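Local coordinates for protein trehalose-6-phosphate phosphatase (Candida albicans, PDB 5DXF) that belongs to glycosyltransferase family 20, whose members adopt the two-domain GT-B fold, and is present here as its N-terminal part, at residues K119-K124 against P137-R142; G336-D341 against I347-G352; R393-Y398 against H403-H408. All coordinates share one frame; numbering follows the deposited sequence.

Contact 1 (K119-K124 against P137-R142)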
loop_
_atom_site.group_PDB
_atom_site.type_symbol
_atom_site.label_atom_id
_atom_site.label_comp_id
_atom_site.label_asym_id
_atom_site.label_seq_id
_atom_site.Cartn_x
_atom_site.Cartn_y
_atom_site.Cartn_z
ATOM N N LYS A 119 -15.236 7.488 -29.822
ATOM C CA LYS A 119 -16.412 6.936 -29.162
ATOM C C LYS A 119 -16.162 5.445 -28.935
ATOM O O LYS A 119 -16.916 4.776 -28.240
ATOM C CB LYS A 119 -17.678 7.182 -29.992
ATOM C CG LYS A 119 -18.956 6.548 -29.438
ATOM C CD LYS A 119 -19.971 7.578 -28.961
ATOM C CE LYS A 119 -20.377 8.502 -30.099
ATOM N NZ LYS A 119 -21.628 9.251 -29.800
ATOM N N SER A 120 -15.089 4.923 -29.519
ATOM C CA SER A 120 -14.658 3.571 -29.181
ATOM C C SER A 120 -13.938 3.621 -27.838
ATOM O O SER A 120 -13.677 2.594 -27.216
ATOM C CB SER A 120 -13.759 2.982 -30.261
ATOM O OG SER A 120 -14.453 2.851 -31.490
ATOM N N LYS A 121 -13.617 4.832 -27.396
ATOM C CA LYS A 121 -13.208 5.033 -26.017
ATOM C C LYS A 121 -14.422 4.759 -25.146
ATOM O O LYS A 121 -14.307 4.385 -23.982
ATOM C CB LYS A 121 -12.689 6.451 -25.782
ATOM C CG LYS A 121 -11.617 6.903 -26.751
ATOM C CD LYS A 121 -11.080 8.273 -26.364
ATOM C CE LYS A 121 -12.192 9.183 -25.850
ATOM N NZ LYS A 121 -11.777 10.612 -25.789
ATOM N N ILE A 122 -15.591 4.954 -25.745
ATOM C CA ILE A 122 -16.877 4.707 -25.109
ATOM C C ILE A 122 -17.278 3.249 -25.394
ATOM O O ILE A 122 -18.315 2.768 -24.947
ATOM C CB ILE A 122 -17.928 5.745 -25.614
ATOM C CG1 ILE A 122 -17.465 7.158 -25.248
ATOM C CG2 ILE A 122 -19.332 5.490 -25.079
ATOM C CD1 ILE A 122 -18.289 8.254 -25.870
ATOM N N GLU A 123 -16.425 2.535 -26.120
ATOM C CA GLU A 123 -16.534 1.083 -26.179
ATOM C C GLU A 123 -15.899 0.514 -24.928
ATOM O O GLU A 123 -16.433 -0.393 -24.293
ATOM C CB GLU A 123 -15.857 0.516 -27.429
ATOM C CG GLU A 123 -16.532 0.892 -28.735
ATOM C CD GLU A 123 -15.796 0.375 -29.958
ATOM O OE1 GLU A 123 -14.657 -0.118 -29.823
ATOM O OE2 GLU A 123 -16.363 0.467 -31.066
ATOM N N LYS A 124 -14.747 1.069 -24.575
ATOM C CA LYS A 124 -14.083 0.679 -23.349
ATOM C C LYS A 124 -14.848 1.210 -22.148
ATOM O O LYS A 124 -14.868 0.573 -21.103
ATOM C CB LYS A 124 -12.629 1.150 -23.348
ATOM C CG LYS A 124 -11.765 0.276 -24.235
ATOM C CD LYS A 124 -12.227 -1.175 -24.119
ATOM C CE LYS A 124 -11.380 -2.117 -24.948
ATOM N NZ LYS A 124 -11.949 -3.494 -24.947
ATOM N N PRO A 137 -12.806 8.974 -16.278
ATOM C CA PRO A 137 -11.406 8.618 -16.530
ATOM C C PRO A 137 -10.605 9.682 -17.280
ATOM O O PRO A 137 -11.164 10.714 -17.634
ATOM C CB PRO A 137 -11.518 7.343 -17.377
ATOM C CG PRO A 137 -12.868 7.385 -18.025
ATOM C CD PRO A 137 -13.540 8.648 -17.595
ATOM N N VAL A 138 -9.312 9.444 -17.459
ATOM C CA VAL A 138 -8.451 10.352 -18.205
ATOM C C VAL A 138 -7.653 9.553 -19.208
ATOM O O VAL A 138 -7.277 8.417 -18.932
ATOM C CB VAL A 138 -7.456 11.090 -17.308
ATOM C CG1 VAL A 138 -7.118 12.432 -17.924
ATOM C CG2 VAL A 138 -8.005 11.264 -15.906
ATOM N N TRP A 139 -7.403 10.139 -20.373
ATOM C CA TRP A 139 -6.704 9.429 -21.435
ATOM C C TRP A 139 -5.470 10.147 -21.914
ATOM O O TRP A 139 -5.518 11.327 -22.226
ATOM C CB TRP A 139 -7.629 9.203 -22.623
ATOM C CG TRP A 139 -9.017 8.959 -22.225
ATOM C CD1 TRP A 139 -9.889 9.870 -21.729
ATOM C CD2 TRP A 139 -9.703 7.711 -22.249
ATOM N NE1 TRP A 139 -11.086 9.271 -21.454
ATOM C CE2 TRP A 139 -10.996 7.941 -21.766
ATOM C CE3 TRP A 139 -9.351 6.421 -22.639
ATOM C CZ2 TRP A 139 -11.939 6.935 -21.662
ATOM C CZ3 TRP A 139 -10.290 5.422 -22.534
ATOM C CH2 TRP A 139 -11.568 5.683 -22.051
ATOM N N LEU A 140 -4.369 9.413 -21.987
ATOM C CA LEU A 140 -3.142 9.894 -22.589
ATOM C C LEU A 140 -2.826 8.955 -23.723
ATOM O O LEU A 140 -2.853 7.745 -23.567
ATOM C CB LEU A 140 -2.009 9.913 -21.576
ATOM C CG LEU A 140 -2.118 10.870 -20.391
ATOM C CD1 LEU A 140 -3.517 11.427 -20.213
ATOM C CD2 LEU A 140 -1.672 10.182 -19.119
ATOM N N LEU A 141 -2.722 9.514 -24.918
ATOM C CA LEU A 141 -2.544 8.718 -26.130
ATOM C C LEU A 141 -1.234 7.970 -26.306
ATOM O O LEU A 141 -1.216 6.835 -26.753
ATOM C CB LEU A 141 -2.790 9.576 -27.369
ATOM C CG LEU A 141 -2.971 11.071 -27.151
ATOM C CD1 LEU A 141 -3.069 11.771 -28.494
ATOM C CD2 LEU A 141 -4.219 11.314 -26.328
ATOM N N ARG A 142 -0.140 8.630 -25.965
ATOM C CA ARG A 142 1.149 8.381 -26.593
ATOM C C ARG A 142 1.856 7.045 -26.414
ATOM O O ARG A 142 1.725 6.355 -25.415
ATOM C CB ARG A 142 2.145 9.508 -26.319
ATOM C CG ARG A 142 3.417 9.332 -27.135
ATOM C CD ARG A 142 4.617 10.087 -26.586
ATOM N NE ARG A 142 5.692 10.153 -27.574
ATOM C CZ ARG A 142 5.513 10.444 -28.859
ATOM N NH1 ARG A 142 4.302 10.703 -29.321
ATOM N NH2 ARG A 142 6.543 10.483 -29.685
#
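Lys121 lies over one face of the Trp139 indole, and two of its groups meet that face at different places, in a contact that buries 149 Å² summed over both segments. The closer part is over the six-membered ring: Lys121 CB stands 4.2 Å from the ring centroid, 18° off the normal, a CH-pi contact displaced toward the rim near CH2. Beside it, the carbonyl oxygen Lys121 O comes to 3.6 Å from Trp139 CH2, the shortest approach between the two segments. Farther along, the ammonium NZ of Lys121 sits 4.6 Å from the centroid of the five-membered ring and only 13° off its normal, a cation-pi contact. The lysine chain reaches there because it bends at chi3 (-38°) instead of running straight out, which carries it along the indole. The pair ties helix 121-126 to the residue just past strand 136-138, an edge strand of the nine-stranded, mostly parallel sheet in this GT-B protein. Val138, in the strand, packs on Ala186 and Tyr187 of helix 173-194. The lysine side of the stack is the looser one: Lys121 and the indole both remain partly exposed, and no hydrogen bond between the segments supports them. On the opposite face of the indole, Pro137 CB lies 4.0 Å above the plane, also toward the rim, and so the ring is held between a lysine and a proline.

Contact 2 (G336-D341 against I347-G352)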
loop_
_atom_site.group_PDB
_atom_site.type_symbol
_atom_site.label_atom_id
_atom_site.label_comp_id
_atom_site.label_asym_id
_atom_site.label_seq_id
_atom_site.Cartn_x
_atom_site.Cartn_y
_atom_site.Cartn_z
ATOM N N GLY A 336 4.121 -15.300 3.013
ATOM C CA GLY A 336 4.153 -13.866 2.799
ATOM C C GLY A 336 3.863 -13.503 1.355
ATOM O O GLY A 336 4.103 -14.298 0.445
ATOM N N ARG A 337 3.325 -12.303 1.147
ATOM C CA ARG A 337 3.133 -11.771 -0.197
ATOM C C ARG A 337 3.644 -10.340 -0.279
ATOM O O ARG A 337 3.112 -9.442 0.375
ATOM C CB ARG A 337 1.663 -11.814 -0.619
ATOM C CG ARG A 337 1.456 -11.377 -2.067
ATOM C CD ARG A 337 0.004 -11.469 -2.519
ATOM N NE ARG A 337 -0.840 -10.439 -1.916
ATOM C CZ ARG A 337 -2.094 -10.190 -2.283
ATOM N NH1 ARG A 337 -2.655 -10.894 -3.257
ATOM N NH2 ARG A 337 -2.787 -9.236 -1.678
ATOM N N ASP A 338 4.676 -10.133 -1.088
ATOM C CA ASP A 338 5.258 -8.809 -1.241
ATOM C C ASP A 338 5.643 -8.559 -2.690
ATOM O O ASP A 338 5.923 -9.495 -3.432
ATOM C CB ASP A 338 6.488 -8.652 -0.339
ATOM C CG ASP A 338 6.177 -8.901 1.122
ATOM O OD1 ASP A 338 5.736 -7.954 1.805
ATOM O OD2 ASP A 338 6.375 -10.043 1.587
ATOM N N ARG A 339 5.648 -7.292 -3.091
ATOM C CA ARG A 339 6.198 -6.917 -4.386
ATOM C C ARG A 339 7.711 -7.098 -4.354
ATOM O O ARG A 339 8.343 -6.878 -3.320
ATOM C CB ARG A 339 5.838 -5.473 -4.737
ATOM C CG ARG A 339 4.397 -5.279 -5.179
ATOM C CD ARG A 339 4.088 -3.811 -5.416
ATOM N NE ARG A 339 2.872 -3.624 -6.204
ATOM C CZ ARG A 339 2.432 -2.445 -6.630
ATOM N NH1 ARG A 339 3.105 -1.339 -6.342
ATOM N NH2 ARG A 339 1.318 -2.369 -7.343
ATOM N N LEU A 340 8.309 -7.465 -5.474
ATOM C CA LEU A 340 9.736 -7.691 -5.461
ATOM C C LEU A 340 10.381 -6.340 -5.646
ATOM O O LEU A 340 10.393 -5.791 -6.729
ATOM C CB LEU A 340 10.136 -8.617 -6.594
ATOM C CG LEU A 340 10.290 -10.088 -6.243
ATOM C CD1 LEU A 340 10.963 -10.857 -7.369
ATOM C CD2 LEU A 340 11.066 -10.224 -4.954
ATOM N N ASP A 341 10.924 -5.824 -4.555
ATOM C CA ASP A 341 11.367 -4.453 -4.465
ATOM C C ASP A 341 12.433 -4.300 -3.412
ATOM O O ASP A 341 12.643 -5.187 -2.614
ATOM C CB ASP A 341 10.200 -3.565 -4.101
ATOM C CG ASP A 341 9.941 -2.534 -5.134
ATOM O OD1 ASP A 341 10.899 -2.168 -5.835
ATOM O OD2 ASP A 341 8.787 -2.090 -5.256
ATOM N N ILE A 347 14.636 -9.735 0.401
ATOM C CA ILE A 347 16.027 -10.141 0.575
ATOM C C ILE A 347 16.375 -10.364 2.045
ATOM O O ILE A 347 16.992 -11.370 2.401
ATOM C CB ILE A 347 16.984 -9.091 -0.024
ATOM C CG1 ILE A 347 16.871 -9.086 -1.549
ATOM C CG2 ILE A 347 18.418 -9.360 0.406
ATOM C CD1 ILE A 347 17.504 -7.886 -2.207
ATOM N N GLN A 348 15.971 -9.425 2.895
ATOM C CA GLN A 348 16.228 -9.524 4.327
ATOM C C GLN A 348 15.498 -10.722 4.927
ATOM O O GLN A 348 16.016 -11.398 5.818
ATOM C CB GLN A 348 15.813 -8.236 5.044
ATOM C CG GLN A 348 16.732 -7.046 4.785
ATOM C CD GLN A 348 16.607 -6.492 3.378
ATOM O OE1 GLN A 348 15.524 -6.484 2.797
ATOM N NE2 GLN A 348 17.721 -6.034 2.822
ATOM N N LYS A 349 14.294 -10.980 4.426
ATOM C CA LYS A 349 13.504 -12.125 4.864
ATOM C C LYS A 349 14.219 -13.430 4.534
ATOM O O LYS A 349 14.307 -14.331 5.370
ATOM C CB LYS A 349 12.121 -12.103 4.212
ATOM C CG LYS A 349 11.200 -13.227 4.658
ATOM C CD LYS A 349 9.909 -13.238 3.853
ATOM C CE LYS A 349 9.246 -11.869 3.841
ATOM N NZ LYS A 349 7.913 -11.902 3.178
ATOM N N LEU A 350 14.735 -13.519 3.313
ATOM C CA LEU A 350 15.422 -14.720 2.856
ATOM C C LEU A 350 16.753 -14.930 3.576
ATOM O O LEU A 350 17.133 -16.063 3.870
ATOM C CB LEU A 350 15.649 -14.657 1.347
ATOM C CG LEU A 350 14.379 -14.620 0.498
ATOM C CD1 LEU A 350 14.727 -14.490 -0.972
ATOM C CD2 LEU A 350 13.527 -15.857 0.745
ATOM N N GLU A 351 17.457 -13.838 3.858
ATOM C CA GLU A 351 18.717 -13.921 4.587
ATOM C C GLU A 351 18.473 -14.383 6.021
ATOM O O GLU A 351 19.152 -15.288 6.519
ATOM C CB GLU A 351 19.441 -12.574 4.565
ATOM C CG GLU A 351 20.260 -12.353 3.301
ATOM C CD GLU A 351 20.580 -10.894 3.048
ATOM O OE1 GLU A 351 21.330 -10.608 2.090
ATOM O OE2 GLU A 351 20.076 -10.033 3.799
ATOM N N GLY A 352 17.489 -13.771 6.671
ATOM C CA GLY A 352 17.100 -14.178 8.009
ATOM C C GLY A 352 16.656 -15.628 8.054
ATOM O O GLY A 352 16.949 -16.347 9.011
#
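Asp338 and Lys349 form a salt bridge between strand 332-339 and helix 346-359, their side chains approaching from opposite directions. The ionic part rests on one pair of atoms: Lys349 NZ donates to Asp338 OD2 at 2.9 Å, meeting the oxygen nearly in line with its C-O bond. On the helix, Lys349 has CG anti to its backbone N (chi1 -177°) and extends until a bend at chi3 (-52°), which directs the ammonium at the carboxylate. Both residues are buried; burial would disfavour isolated charges, but the opposite partner and Gln371 probably compensate. Further hydrogen bonds surround the pair. Gln371, on the neighbouring strand 367-374, accepts from Lys349 NZ through OE1 and donates to Asp338 OD2 through NE2, one amide serving both charges; a weak bond also runs from Lys349 NZ to Leu429 O. The two segments belong to a beta-alpha-beta unit, strand 332-339, helix 346-359 and strand 367-374, in which the helix crosses over between parallel strands of a Rossmann-like GT-B domain. Backbone hydrogen bonding joins Gly336 to Ile370 and Val372 across the strand pair. Van der Waals contact between the segments is slight: the summed buried area is 89 Å², and Gly336 CA comes no nearer than 4.3 Å to Lys349 NZ.

Contact 3 (R393-Y398 against H403-H408)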
loop_
_atom_site.group_PDB
_atom_site.type_symbol
_atom_site.label_atom_id
_atom_site.label_comp_id
_atom_site.label_asym_id
_atom_site.label_seq_id
_atom_site.Cartn_x
_atom_site.Cartn_y
_atom_site.Cartn_z
ATOM N N ARG A 393 20.254 -20.679 -3.362
ATOM C CA ARG A 393 21.257 -21.093 -2.383
ATOM C C ARG A 393 20.635 -21.887 -1.234
ATOM O O ARG A 393 21.137 -22.952 -0.861
ATOM C CB ARG A 393 22.001 -19.877 -1.830
ATOM C CG ARG A 393 23.379 -20.188 -1.263
ATOM C CD ARG A 393 23.824 -19.106 -0.287
ATOM N NE ARG A 393 23.514 -17.769 -0.789
ATOM C CZ ARG A 393 23.240 -16.720 -0.018
ATOM N NH1 ARG A 393 23.235 -16.844 1.302
ATOM N NH2 ARG A 393 22.966 -15.542 -0.565
ATOM N N ILE A 394 19.544 -21.362 -0.681
ATOM C CA ILE A 394 18.837 -22.015 0.417
ATOM C C ILE A 394 18.291 -23.380 0.003
ATOM O O ILE A 394 18.451 -24.365 0.725
ATOM C CB ILE A 394 17.673 -21.143 0.939
ATOM C CG1 ILE A 394 18.201 -19.812 1.478
ATOM C CG2 ILE A 394 16.895 -21.875 2.017
ATOM C CD1 ILE A 394 17.119 -18.894 1.996
ATOM N N ASN A 395 17.654 -23.439 -1.163
ATOM C CA ASN A 395 17.110 -24.701 -1.655
ATOM C C ASN A 395 18.203 -25.704 -2.004
ATOM O O ASN A 395 18.013 -26.911 -1.864
ATOM C CB ASN A 395 16.211 -24.465 -2.869
ATOM C CG ASN A 395 14.927 -23.748 -2.507
ATOM O OD1 ASN A 395 14.534 -23.703 -1.341
ATOM N ND2 ASN A 395 14.259 -23.189 -3.509
ATOM N N SER A 396 19.345 -25.208 -2.466
ATOM C CA SER A 396 20.479 -26.078 -2.746
ATOM C C SER A 396 21.057 -26.655 -1.461
ATOM O O SER A 396 21.444 -27.823 -1.410
ATOM C CB SER A 396 21.567 -25.327 -3.514
ATOM O OG SER A 396 22.770 -26.074 -3.546
ATOM N N LYS A 397 21.110 -25.831 -0.419
ATOM C CA LYS A 397 21.751 -26.241 0.824
ATOM C C LYS A 397 20.869 -27.142 1.688
ATOM O O LYS A 397 21.342 -28.145 2.222
ATOM C CB LYS A 397 22.180 -25.014 1.634
ATOM C CG LYS A 397 22.878 -25.368 2.937
ATOM C CD LYS A 397 23.749 -24.235 3.444
ATOM C CE LYS A 397 24.547 -24.673 4.661
ATOM N NZ LYS A 397 25.534 -23.641 5.072
ATOM N N TYR A 398 19.593 -26.793 1.821
ATOM C CA TYR A 398 18.719 -27.498 2.755
ATOM C C TYR A 398 17.583 -28.267 2.092
ATOM O O TYR A 398 16.818 -28.954 2.767
ATOM C CB TYR A 398 18.134 -26.513 3.766
ATOM C CG TYR A 398 19.184 -25.870 4.633
ATOM C CD1 TYR A 398 19.817 -26.592 5.634
ATOM C CD2 TYR A 398 19.550 -24.544 4.446
ATOM C CE1 TYR A 398 20.782 -26.014 6.428
ATOM C CE2 TYR A 398 20.514 -23.956 5.236
ATOM C CZ TYR A 398 21.127 -24.696 6.225
ATOM O OH TYR A 398 22.089 -24.117 7.014
ATOM N N HIS A 403 11.512 -32.278 -0.144
ATOM C CA HIS A 403 11.380 -31.049 0.636
ATOM C C HIS A 403 12.053 -29.849 -0.022
ATOM O O HIS A 403 13.248 -29.876 -0.320
ATOM C CB HIS A 403 11.952 -31.238 2.046
ATOM C CG HIS A 403 11.823 -30.022 2.911
ATOM N ND1 HIS A 403 12.904 -29.420 3.521
ATOM C CD2 HIS A 403 10.741 -29.286 3.256
ATOM C CE1 HIS A 403 12.490 -28.372 4.211
ATOM N NE2 HIS A 403 11.181 -28.269 4.066
ATOM N N THR A 404 11.272 -28.793 -0.231
ATOM C CA THR A 404 11.781 -27.536 -0.769
ATOM C C THR A 404 11.490 -26.396 0.206
ATOM O O THR A 404 10.340 -25.979 0.357
ATOM C CB THR A 404 11.164 -27.214 -2.143
ATOM O OG1 THR A 404 11.470 -28.268 -3.065
ATOM C CG2 THR A 404 11.715 -25.901 -2.684
ATOM N N PRO A 405 12.540 -25.901 0.880
ATOM C CA PRO A 405 12.468 -24.864 1.919
ATOM C C PRO A 405 11.787 -23.577 1.457
ATOM O O PRO A 405 10.933 -23.057 2.178
ATOM C CB PRO A 405 13.939 -24.604 2.254
ATOM C CG PRO A 405 14.631 -25.866 1.900
ATOM C CD PRO A 405 13.920 -26.377 0.684
ATOM N N VAL A 406 12.164 -23.066 0.288
ATOM C CA VAL A 406 11.556 -21.844 -0.231
ATOM C C VAL A 406 10.757 -22.085 -1.510
ATOM O O VAL A 406 11.283 -22.599 -2.497
ATOM C CB VAL A 406 12.610 -20.760 -0.519
ATOM C CG1 VAL A 406 11.931 -19.497 -1.035
ATOM C CG2 VAL A 406 13.412 -20.457 0.730
ATOM N N LEU A 407 9.483 -21.712 -1.480
ATOM C CA LEU A 407 8.642 -21.765 -2.666
ATOM C C LEU A 407 8.341 -20.349 -3.137
ATOM O O LEU A 407 7.794 -19.539 -2.385
ATOM C CB LEU A 407 7.349 -22.533 -2.383
ATOM C CG LEU A 407 7.539 -24.032 -2.136
ATOM C CD1 LEU A 407 6.272 -24.685 -1.600
ATOM C CD2 LEU A 407 8.014 -24.729 -3.403
ATOM N N HIS A 408 8.712 -20.055 -4.380
ATOM C CA HIS A 408 8.559 -18.713 -4.930
ATOM C C HIS A 408 7.598 -18.688 -6.115
ATOM O O HIS A 408 7.898 -19.224 -7.184
ATOM C CB HIS A 408 9.918 -18.151 -5.352
ATOM C CG HIS A 408 9.897 -16.687 -5.661
ATOM N ND1 HIS A 408 10.969 -16.033 -6.230
ATOM C CD2 HIS A 408 8.942 -15.746 -5.475
ATOM C CE1 HIS A 408 10.673 -14.755 -6.383
ATOM N NE2 HIS A 408 9.447 -14.555 -5.933
#
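The backbones of helix 381-398 and the chain leading into strand 406-409 come nearest at Asn395 and Pro405, whose CA atoms are 5.9 Å apart. Across that gap the carboxamide of Asn395 grips the backbone of Val406 with both of its polar atoms. Val406 N donates to Asn395 OD1 at 2.9 Å, on a lone pair in the carbonyl plane, with an N-H...O angle of 157°. In return Asn395 ND2 donates to Val406 O at 3.2 Å, in the plane of that carbonyl, though the acceptor lies 16° out of the plane of the asparagine amide. Two bonds to one residue fix the rotation of the side-chain amide. With CG set beside the backbone N (chi1 -69°), the asparagine brings that amide across to Val406. Thr404 CG2 lies 3.8 Å from Asn395 ND2, the two side chains crossing at a slant. This helix and strand are consecutive parts of the beta-alpha-beta unit that begins with strand 367-374, a repeating element of the Rossmann-like GT-B domain. Apolar packing lines the flanks of the polar pair. Ile394 CG2 lies 4.0 Å from Val406 CG2, the two side chains meeting at about a right angle, and it also touches Pro405 CB as the chains slide past each other in opposite directions. At the helix end Tyr398 CB rests 4.0 Å from Pro405 CG. Val406 also touches Phe353 of helix 346-359 and Leu369 of strand 367-374, while backbone bonds from Pro405 and Leu407 reach Leu369.

How the contacts relate
Contacts 2 and 3 are neighbours, with centres 14 Å apart, in two successive beta-alpha-beta units that share strand 367-374 within one three-stranded parallel sheet. They touch directly: Leu350 O lies 3.4 Å from Ile394 CD1, so the helices of contacts 2 and 3 pack together, and Leu340 CD1 lies 4.0 Å from His408 CE1. Contact 1 lies at the edge of the separate nine-stranded sheet, at the surface. Its centre is about 37 Å from that of contact 2 and about 46 Å from that of contact 3, with nearest atoms about 17 and 30 Å away. The three follow in series along the chain.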